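Local coordinates for protein PRD-containing transcription regulator (Lactobacillus casei, PDB 3NUF) that probably takes part in regulating transcription, as a small all-helical protein built on a PTS regulation domain (PRD), at residues N56-M61 / Y106-H111. Sequence-based numbering, arbitrary orientation.
Sequences NHLIEM and YVLSIH. With EDO (1,2-ethanediol), chain F.
H57 packs against V107, L108 and H111 where helices 48-67 and 104-115 of the all-helical PRD fold run antiparallel, their segment axes 11.1 Å apart and inclined at 157°. No hydrogen bond joins the two segments, so van der Waals packing carries the contact. CG of H57 is anti to the backbone N (chi1 -171°), and beyond it the ring reaches V107, CE1 lying 3.7 Å from V107 CG1. A flat, partly polar ring suits this partly exposed seam, where its carbons can pack on V107 without the whole residue having to be buried. An alanine here would probably leave V107 CG1 without the imidazole it packs on and open a gap beside L108 and H111. Deeper in, branched L108 suits a buried site because its two methyls serve different neighbours: CD1 lies 4.2 Å from L58 CD2, and CD2 meets the bent selenomethionine M61, whose side chain crosses it at about a right angle. V93 of helix 84-97 also packs on L108, tying a third helix to the pair. The imidazoles of H57 and H111 lie nearly parallel, at 18°, yet offset so far that little of one ring lies across the other; H111 NE2 instead approaches H57 CB at 3.8 Å.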
# COMPACT_ATOMS: atom_id res chain seq x y z
N ASN A 56 -1.84 4.89 6.24
CA ASN A 56 -3.22 4.89 6.67
C ASN A 56 -4.03 3.90 5.83
O ASN A 56 -4.83 3.11 6.35
CB ASN A 56 -3.82 6.32 6.60
CG ASN A 56 -5.26 6.39 7.05
OD1 ASN A 56 -5.53 6.38 8.24
ND2 ASN A 56 -6.21 6.40 6.08
N HIS A 57 -3.80 3.94 4.53
CA HIS A 57 -4.57 3.06 3.64
C HIS A 57 -4.16 1.60 3.82
O HIS A 57 -5.02 0.70 3.82
CB HIS A 57 -4.42 3.47 2.19
CG HIS A 57 -5.37 2.73 1.30
ND1 HIS A 57 -6.74 2.86 1.45
CD2 HIS A 57 -5.18 1.78 0.35
CE1 HIS A 57 -7.34 2.02 0.61
NE2 HIS A 57 -6.42 1.36 -0.08
N LEU A 58 -2.87 1.35 3.97
CA LEU A 58 -2.40 -0.02 4.19
C LEU A 58 -2.96 -0.61 5.48
O LEU A 58 -3.39 -1.77 5.53
CB LEU A 58 -0.89 -0.14 4.17
CG LEU A 58 -0.17 0.09 2.85
CD1 LEU A 58 1.36 0.24 3.10
CD2 LEU A 58 -0.53 -0.96 1.80
N ILE A 59 -3.01 0.18 6.54
CA ILE A 59 -3.63 -0.27 7.78
C ILE A 59 -5.10 -0.60 7.61
O ILE A 59 -5.58 -1.63 8.13
CB ILE A 59 -3.40 0.76 8.90
CG1 ILE A 59 -1.92 0.73 9.28
CG2 ILE A 59 -4.27 0.47 10.14
CD1 ILE A 59 -1.46 1.92 10.22
N GLU A 60 -5.82 0.23 6.86
CA GLU A 60 -7.21 -0.05 6.56
C GLU A 60 -7.39 -1.37 5.79
O GLU A 60 -8.25 -2.18 6.12
CB GLU A 60 -7.81 1.13 5.78
CG GLU A 60 -9.23 0.87 5.30
CD GLU A 60 -9.76 1.99 4.39
OE1 GLU A 60 -9.77 3.14 4.90
OE2 GLU A 60 -10.14 1.75 3.20
N MSE A 61 -6.56 -1.57 4.78
CA MSE A 61 -6.59 -2.83 3.99
C MSE A 61 -6.27 -4.05 4.85
O MSE A 61 -6.93 -5.07 4.76
CB MSE A 61 -5.60 -2.77 2.84
CG MSE A 61 -5.91 -1.75 1.76
SE MSE A 61 -4.53 -1.61 0.41
CE MSE A 61 -4.63 -3.42 -0.16
N TYR A 106 -7.25 -1.04 -7.11
CA TYR A 106 -7.47 0.25 -7.79
C TYR A 106 -7.14 1.45 -6.94
O TYR A 106 -6.30 2.29 -7.29
CB TYR A 106 -8.88 0.29 -8.39
CG TYR A 106 -9.15 -0.78 -9.41
CD1 TYR A 106 -8.40 -0.83 -10.56
CD2 TYR A 106 -10.14 -1.76 -9.22
CE1 TYR A 106 -8.62 -1.82 -11.48
CE2 TYR A 106 -10.35 -2.75 -10.13
CZ TYR A 106 -9.59 -2.80 -11.25
OH TYR A 106 -9.78 -3.80 -12.18
N VAL A 107 -7.74 1.54 -5.78
CA VAL A 107 -7.46 2.69 -4.90
C VAL A 107 -5.98 2.66 -4.49
O VAL A 107 -5.32 3.71 -4.47
CB VAL A 107 -8.38 2.73 -3.70
CG1 VAL A 107 -7.89 3.69 -2.61
CG2 VAL A 107 -9.77 3.13 -4.17
N LEU A 108 -5.43 1.49 -4.19
CA LEU A 108 -4.00 1.41 -3.82
C LEU A 108 -3.10 1.88 -4.95
O LEU A 108 -2.10 2.57 -4.71
CB LEU A 108 -3.63 0.01 -3.36
CG LEU A 108 -2.14 -0.19 -3.03
CD1 LEU A 108 -1.67 0.72 -1.90
CD2 LEU A 108 -1.87 -1.66 -2.68
N SER A 109 -3.45 1.61 -6.21
CA SER A 109 -2.62 2.03 -7.33
C SER A 109 -2.38 3.53 -7.39
O SER A 109 -1.31 3.95 -7.85
CB SER A 109 -3.19 1.49 -8.64
OG SER A 109 -4.29 2.23 -9.10
N ILE A 110 -3.33 4.30 -6.92
CA ILE A 110 -3.16 5.76 -6.96
C ILE A 110 -2.01 6.22 -6.08
O ILE A 110 -1.35 7.21 -6.40
CB ILE A 110 -4.48 6.45 -6.57
CG1 ILE A 110 -5.62 6.01 -7.48
CG2 ILE A 110 -4.37 7.99 -6.55
CD1 ILE A 110 -5.36 6.12 -8.96
N HIS A 111 -1.73 5.54 -4.99
CA HIS A 111 -0.61 5.89 -4.14
C HIS A 111 0.68 5.71 -4.91
O HIS A 111 1.56 6.54 -4.84
CB HIS A 111 -0.64 5.04 -2.89
CG HIS A 111 -1.80 5.32 -2.01
ND1 HIS A 111 -1.69 6.02 -0.83
CD2 HIS A 111 -3.09 4.91 -2.08
CE1 HIS A 111 -2.88 6.09 -0.26
NE2 HIS A 111 -3.76 5.44 -1.00
C1 EDO F . -4.22 -4.07 12.18
O1 EDO F . -4.94 -5.10 12.87
C2 EDO F . -4.94 -3.54 10.94
O2 EDO F . -6.07 -2.73 11.25